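Local coordinates for CsuC (Acinetobacter baumannii, PDB 6FJY), which acts as the chaperone of archaic chaperone-usher Csu pili, binding the tip adhesin subunit CsuE in a pre-assembly complex, at residues 38-43 and 196-201; 83-88 and 169-174. All coordinates share one frame; numbering follows the deposited sequence.

Interaction 1 of 2, residues 38-43 and 196-201; sequences FKWNQD and YVLSNS
Q42 reaches across from the end of strand 31-41 and grips the backbone of 196-201 with both ends of its carboxamide. NE2 of Q42 donates to the carbonyl O of Y196 at 2.8 Å. On the other side OE1 of Q42 accepts from the backbone N of L198 at 2.9 Å, a nearly straight bond (166°). The amide thus holds the chain on both sides of V197, at the point where strand 195-197 ends. The Y196 oxygen lies close to the amide plane, although the Q42 nitrogen stands well above the plane of the Y196 carbonyl. With CG anti to the carbonyl carbon and the chain extended beyond it, Q42 spans the whole gap, its CG lying against CD1 of L198.

Beside this polar clamp sits W40, its CG anti to the backbone N (chi1 177°). The benzo edge of the indole points into the face of the Y196 ring in a T-shaped stack, planes at 77°, with CH2 of W40 3.4 Å from CG of Y196. L198 covers one indole face: its CD1 sits 3.7 Å from the centroid of the five-membered ring, almost on the ring normal, a CH-pi contact.

In this PapD-like chaperone, strand 31-41 belongs to the N-terminal immunoglobulin-like domain and 196-201 to the second domain, so the contact is part of the buried interface between the two.

Further out, D47 fixes the polar edge, its OD1 accepting from both W40 NE1 and Q42 NE2, and R89 makes a cation-pi contact with the indole. An Asx turn, N41 OD1 to the D43 backbone N, shapes the chain around Q42. Y196 OH bonds to R174 and to the backbone of the other protein chain in the complex.

Interaction 2 of 2, residues 83-88 and 169-174; sequences GKEQSY and GQKFAR
The tight part of this contact is built round the carboxylate of E85, carried on an extended chain with CG anti to the backbone N (chi1 178°) and brought up to the loop at 171-172. OE1 uses its syn lone pair to accept from the backbone N of F172 at 2.8 Å; the bond is bent, with an N-H...O angle of 132°. The same carboxylate lies at the rim of the phenyl ring, near its plane, where OE2 of E85 is 3.2 Å from CD1 of F172. F172 takes the crowded first torsion, CG between N and the carbonyl carbon (chi1 69°), which sets this edge beside the oxygens, and its ring stacks on F121. K171 curls back through bends at its last two torsions, so that its NZ forms a salt bridge to E85 OE2 at 3.4 Å, weak as a hydrogen bond. A stronger partner of OE2 is the hydroxyl of Y123. The buried carboxylate is therefore held from several directions, and the lysine would be expected to favour its charged form.

Toward G83 and Q170 the fit loosens and water takes over. One water accepts from the backbone N of E85 at 2.8 Å and donates to both the carbonyl O and OE1 of Q170, linking the two segments where no direct bond joins E85 N to Q170. Q170 folds at chi2 to bring OE1 back to this water, and N200 ND2 also donates to that oxygen. The partly exposed tips of K84 and Q170 merely lie near each other, NZ 3.5 Å from NE2, two donors with no bond between them.

A buried acid on a strand of the N-terminal domain, paired with a lysine and a backbone N-H of the second domain, makes this a polar contact across the interface between the domains of a two-domain, PapD-like chaperone.

Overall arrangement
Both interactions join the same two domains: strands 31-41 and 85-95 are neighbours in one sheet, and 173-175 and 195-197 pair with each other, so the contacts lie side by side with centres about 8 Å apart. They touch directly, through the backbone bond from V197 N to A173 O (3.0 Å), while CD2 of L198 packs on S87. Interaction 1 is the more buried, combining aromatic and aliphatic packing with an uncharged amide clamp. Interaction 2 is only partly buried and relies on a carboxylate, a lysine and a bridging water. Polar side chains of the two also meet, at R174 and at Q170.

Interaction 1 of 2, residues 38-43 and 196-201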
loop_
_atom_site.group_PDB
_atom_site.type_symbol
_atom_site.label_atom_id
_atom_site.label_comp_id
_atom_site.label_asym_id
_atom_site.label_seq_id
_atom_site.Cartn_x
_atom_site.Cartn_y
_atom_site.Cartn_z
ATOM N N PHE A 38 -7.743 -11.238 -10.710
ATOM C CA PHE A 38 -8.605 -12.398 -10.597
ATOM C C PHE A 38 -9.635 -12.170 -9.504
ATOM O O PHE A 38 -9.371 -11.492 -8.512
ATOM C CB PHE A 38 -7.790 -13.658 -10.279
ATOM C CG PHE A 38 -6.865 -14.078 -11.387
ATOM C CD1 PHE A 38 -7.303 -14.938 -12.384
ATOM C CD2 PHE A 38 -5.566 -13.597 -11.451
ATOM C CE1 PHE A 38 -6.457 -15.323 -13.403
ATOM C CE2 PHE A 38 -4.716 -13.984 -12.468
ATOM C CZ PHE A 38 -5.161 -14.841 -13.446
ATOM N N LYS A 39 -10.820 -12.733 -9.712
ATOM C CA LYS A 39 -11.831 -12.738 -8.675
ATOM C C LYS A 39 -11.489 -13.832 -7.677
ATOM O O LYS A 39 -11.003 -14.904 -8.048
ATOM C CB LYS A 39 -13.217 -12.954 -9.264
ATOM C CG LYS A 39 -14.348 -12.454 -8.381
ATOM C CD LYS A 39 -15.628 -12.274 -9.190
ATOM C CE LYS A 39 -16.740 -11.633 -8.361
ATOM N NZ LYS A 39 -17.981 -11.412 -9.174
ATOM N N TRP A 40 -11.695 -13.526 -6.401
ATOM C CA TRP A 40 -11.248 -14.345 -5.286
ATOM C C TRP A 40 -12.460 -14.747 -4.458
ATOM O O TRP A 40 -13.182 -13.882 -3.954
ATOM C CB TRP A 40 -10.237 -13.557 -4.456
ATOM C CG TRP A 40 -9.709 -14.217 -3.232
ATOM C CD1 TRP A 40 -9.756 -15.531 -2.911
ATOM C CD2 TRP A 40 -9.042 -13.555 -2.144
ATOM N NE1 TRP A 40 -9.159 -15.739 -1.684
ATOM C CE2 TRP A 40 -8.711 -14.540 -1.198
ATOM C CE3 TRP A 40 -8.691 -12.227 -1.892
ATOM C CZ2 TRP A 40 -8.054 -14.244 -0.008
ATOM C CZ3 TRP A 40 -8.046 -11.927 -0.705
ATOM C CH2 TRP A 40 -7.730 -12.941 0.225
ATOM N N ASN A 41 -12.675 -16.050 -4.310
ATOM C CA ASN A 41 -13.777 -16.560 -3.510
ATOM C C ASN A 41 -13.262 -17.721 -2.686
ATOM O O ASN A 41 -12.171 -18.241 -2.933
ATOM C CB ASN A 41 -14.975 -17.001 -4.363
ATOM C CG ASN A 41 -14.653 -18.172 -5.289
ATOM O OD1 ASN A 41 -14.680 -19.332 -4.875
ATOM N ND2 ASN A 41 -14.368 -17.870 -6.551
ATOM N N GLN A 42 -14.014 -18.074 -1.651
ATOM C CA GLN A 42 -13.655 -19.253 -0.874
ATOM C C GLN A 42 -14.779 -20.283 -0.919
ATOM O O GLN A 42 -15.226 -20.797 0.109
ATOM C CB GLN A 42 -13.305 -18.853 0.562
ATOM C CG GLN A 42 -11.984 -18.076 0.679
ATOM C CD GLN A 42 -11.701 -17.568 2.093
ATOM O OE1 GLN A 42 -12.612 -17.332 2.881
ATOM N NE2 GLN A 42 -10.433 -17.403 2.411
ATOM N N ASP A 43 -15.176 -20.648 -2.130
ATOM C CA ASP A 43 -16.183 -21.670 -2.353
ATOM C C ASP A 43 -15.496 -23.029 -2.363
ATOM O O ASP A 43 -14.381 -23.174 -2.869
ATOM C CB ASP A 43 -16.920 -21.424 -3.670
ATOM C CG ASP A 43 -17.800 -20.185 -3.626
ATOM O OD1 ASP A 43 -18.263 -19.819 -2.522
ATOM O OD2 ASP A 43 -18.009 -19.564 -4.689
ATOM N N TYR A 196 -6.918 -15.820 5.660
ATOM C CA TYR A 196 -8.022 -14.993 5.199
ATOM C C TYR A 196 -9.318 -15.769 5.368
ATOM O O TYR A 196 -9.399 -16.938 4.978
ATOM C CB TYR A 196 -7.858 -14.598 3.736
ATOM C CG TYR A 196 -7.008 -13.375 3.489
ATOM C CD1 TYR A 196 -7.550 -12.085 3.585
ATOM C CD2 TYR A 196 -5.665 -13.508 3.160
ATOM C CE1 TYR A 196 -6.752 -10.960 3.371
ATOM C CE2 TYR A 196 -4.866 -12.399 2.948
ATOM C CZ TYR A 196 -5.410 -11.127 3.045
ATOM O OH TYR A 196 -4.605 -10.043 2.818
ATOM N N VAL A 197 -10.305 -15.140 6.005
ATOM C CA VAL A 197 -11.681 -15.623 5.990
ATOM C C VAL A 197 -12.510 -14.533 5.323
ATOM O O VAL A 197 -12.834 -13.510 5.935
ATOM C CB VAL A 197 -12.200 -15.957 7.389
ATOM C CG1 VAL A 197 -13.532 -16.670 7.294
ATOM C CG2 VAL A 197 -11.193 -16.820 8.119
ATOM N N LEU A 198 -12.860 -14.749 4.063
ATOM C CA LEU A 198 -13.583 -13.751 3.301
ATOM C C LEU A 198 -15.006 -13.598 3.835
ATOM O O LEU A 198 -15.558 -14.483 4.496
ATOM C CB LEU A 198 -13.601 -14.134 1.819
ATOM C CG LEU A 198 -12.264 -14.082 1.070
ATOM C CD1 LEU A 198 -12.447 -14.543 -0.351
ATOM C CD2 LEU A 198 -11.651 -12.664 1.085
ATOM N N SER A 199 -15.597 -12.447 3.518
ATOM C CA SER A 199 -16.966 -12.138 3.920
ATOM C C SER A 199 -17.949 -13.184 3.405
ATOM O O SER A 199 -17.877 -13.619 2.250
ATOM C CB SER A 199 -17.359 -10.768 3.380
ATOM O OG SER A 199 -17.417 -10.835 1.972
ATOM N N ASN A 200 -18.890 -13.566 4.264
ATOM C CA ASN A 200 -19.944 -14.513 3.900
ATOM C C ASN A 200 -19.353 -15.784 3.291
ATOM O O ASN A 200 -19.790 -16.272 2.247
ATOM C CB ASN A 200 -20.957 -13.865 2.954
ATOM C CG ASN A 200 -21.460 -12.523 3.464
ATOM O OD1 ASN A 200 -22.296 -12.459 4.364
ATOM N ND2 ASN A 200 -20.970 -11.445 2.867
ATOM N N SER A 201 -18.323 -16.306 3.948
ATOM C CA SER A 201 -17.587 -17.455 3.440
ATOM C C SER A 201 -17.157 -18.341 4.597
ATOM O O SER A 201 -17.159 -17.928 5.757
ATOM C CB SER A 201 -16.351 -17.019 2.635
ATOM O OG SER A 201 -16.698 -16.102 1.606
#

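Interaction 2 of 2, residues 83-88 and 169-174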
loop_
_atom_site.group_PDB
_atom_site.type_symbol
_atom_site.label_atom_id
_atom_site.label_comp_id
_atom_site.label_asym_id
_atom_site.label_seq_id
_atom_site.Cartn_x
_atom_site.Cartn_y
_atom_site.Cartn_z
ATOM N N GLY A 83 -23.844 -2.678 -0.478
ATOM C CA GLY A 83 -23.492 -3.325 0.772
ATOM C C GLY A 83 -22.590 -4.535 0.673
ATOM O O GLY A 83 -22.604 -5.372 1.574
ATOM N N LYS A 84 -21.797 -4.659 -0.392
ATOM C CA LYS A 84 -20.997 -5.855 -0.607
ATOM C C LYS A 84 -19.523 -5.518 -0.804
ATOM O O LYS A 84 -19.167 -4.571 -1.519
ATOM C CB LYS A 84 -21.513 -6.661 -1.810
ATOM C CG LYS A 84 -22.416 -7.841 -1.420
ATOM C CD LYS A 84 -23.640 -7.389 -0.626
ATOM C CE LYS A 84 -24.350 -8.537 0.089
ATOM N NZ LYS A 84 -25.557 -8.078 0.873
ATOM N N GLU A 85 -18.679 -6.324 -0.167
ATOM C CA GLU A 85 -17.234 -6.277 -0.338
ATOM C C GLU A 85 -16.814 -7.385 -1.303
ATOM O O GLU A 85 -16.863 -8.571 -0.955
ATOM C CB GLU A 85 -16.539 -6.443 1.010
ATOM C CG GLU A 85 -15.020 -6.462 0.917
ATOM C CD GLU A 85 -14.373 -6.736 2.234
ATOM O OE1 GLU A 85 -14.459 -7.899 2.700
ATOM O OE2 GLU A 85 -13.789 -5.791 2.823
ATOM N N GLN A 86 -16.387 -6.996 -2.504
ATOM C CA GLN A 86 -15.894 -7.936 -3.508
ATOM C C GLN A 86 -14.385 -8.108 -3.371
ATOM O O GLN A 86 -13.642 -7.126 -3.234
ATOM C CB GLN A 86 -16.215 -7.469 -4.928
ATOM C CG GLN A 86 -17.673 -7.229 -5.213
ATOM C CD GLN A 86 -18.495 -8.505 -5.280
ATOM O OE1 GLN A 86 -17.959 -9.614 -5.277
ATOM N NE2 GLN A 86 -19.808 -8.347 -5.339
ATOM N N SER A 87 -13.944 -9.358 -3.412
ATOM C CA SER A 87 -12.558 -9.725 -3.191
ATOM C C SER A 87 -11.909 -10.100 -4.514
ATOM O O SER A 87 -12.537 -10.724 -5.370
ATOM C CB SER A 87 -12.470 -10.890 -2.211
ATOM O OG SER A 87 -13.187 -10.582 -1.028
ATOM N N TYR A 88 -10.652 -9.705 -4.681
ATOM C CA TYR A 88 -9.902 -9.984 -5.892
ATOM C C TYR A 88 -8.448 -10.221 -5.503
ATOM O O TYR A 88 -8.012 -9.848 -4.411
ATOM C CB TYR A 88 -9.974 -8.819 -6.882
ATOM C CG TYR A 88 -11.353 -8.384 -7.269
ATOM C CD1 TYR A 88 -12.050 -7.465 -6.485
ATOM C CD2 TYR A 88 -11.951 -8.843 -8.434
ATOM C CE1 TYR A 88 -13.307 -7.038 -6.833
ATOM C CE2 TYR A 88 -13.217 -8.412 -8.794
ATOM C CZ TYR A 88 -13.891 -7.513 -7.982
ATOM O OH TYR A 88 -15.145 -7.092 -8.327
ATOM N N GLY A 169 -20.016 -11.930 8.599
ATOM C CA GLY A 169 -20.007 -10.507 8.354
ATOM C C GLY A 169 -19.798 -10.165 6.888
ATOM O O GLY A 169 -19.460 -11.005 6.063
ATOM N N GLN A 170 -19.997 -8.884 6.580
ATOM C CA GLN A 170 -19.860 -8.363 5.229
ATOM C C GLN A 170 -18.435 -7.921 4.903
ATOM O O GLN A 170 -18.198 -7.434 3.791
ATOM C CB GLN A 170 -20.818 -7.184 5.020
ATOM C CG GLN A 170 -22.307 -7.477 5.266
ATOM C CD GLN A 170 -23.000 -8.179 4.094
ATOM O OE1 GLN A 170 -22.358 -8.634 3.146
ATOM N NE2 GLN A 170 -24.323 -8.226 4.143
ATOM N N LYS A 171 -17.488 -8.048 5.840
ATOM C CA LYS A 171 -16.089 -7.712 5.580
ATOM C C LYS A 171 -15.197 -8.889 5.961
ATOM O O LYS A 171 -15.560 -9.729 6.787
ATOM C CB LYS A 171 -15.620 -6.468 6.335
ATOM C CG LYS A 171 -16.200 -5.160 5.822
ATOM C CD LYS A 171 -15.473 -3.968 6.405
ATOM C CE LYS A 171 -14.171 -3.683 5.645
ATOM N NZ LYS A 171 -13.105 -4.656 5.972
ATOM N N PHE A 172 -14.042 -8.961 5.306
ATOM C CA PHE A 172 -13.083 -10.037 5.523
ATOM C C PHE A 172 -12.360 -9.889 6.861
ATOM O O PHE A 172 -12.281 -8.809 7.451
ATOM C CB PHE A 172 -12.040 -10.073 4.402
ATOM C CG PHE A 172 -11.088 -8.898 4.411
ATOM C CD1 PHE A 172 -11.458 -7.682 3.847
ATOM C CD2 PHE A 172 -9.837 -9.001 5.002
ATOM C CE1 PHE A 172 -10.585 -6.593 3.850
ATOM C CE2 PHE A 172 -8.955 -7.912 5.014
ATOM C CZ PHE A 172 -9.333 -6.704 4.440
ATOM N N ALA A 173 -11.798 -11.005 7.311
ATOM C CA ALA A 173 -10.894 -11.058 8.445
ATOM C C ALA A 173 -9.542 -11.557 7.952
ATOM O O ALA A 173 -9.479 -12.525 7.189
ATOM C CB ALA A 173 -11.427 -11.980 9.545
ATOM N N ARG A 174 -8.472 -10.859 8.338
ATOM C CA ARG A 174 -7.102 -11.313 8.099
ATOM C C ARG A 174 -6.544 -11.712 9.464
ATOM O O ARG A 174 -6.172 -10.856 10.273
ATOM C CB ARG A 174 -6.251 -10.247 7.400
ATOM C CG ARG A 174 -4.857 -10.748 6.998
ATOM C CD ARG A 174 -4.021 -9.764 6.145
ATOM N NE ARG A 174 -4.360 -8.371 6.394
ATOM C CZ ARG A 174 -4.882 -7.547 5.491
ATOM N NH1 ARG A 174 -5.128 -7.962 4.260
ATOM N NH2 ARG A 174 -5.175 -6.302 5.828
HETATM O O HOH W 1 -19.678 -8.302 1.482
#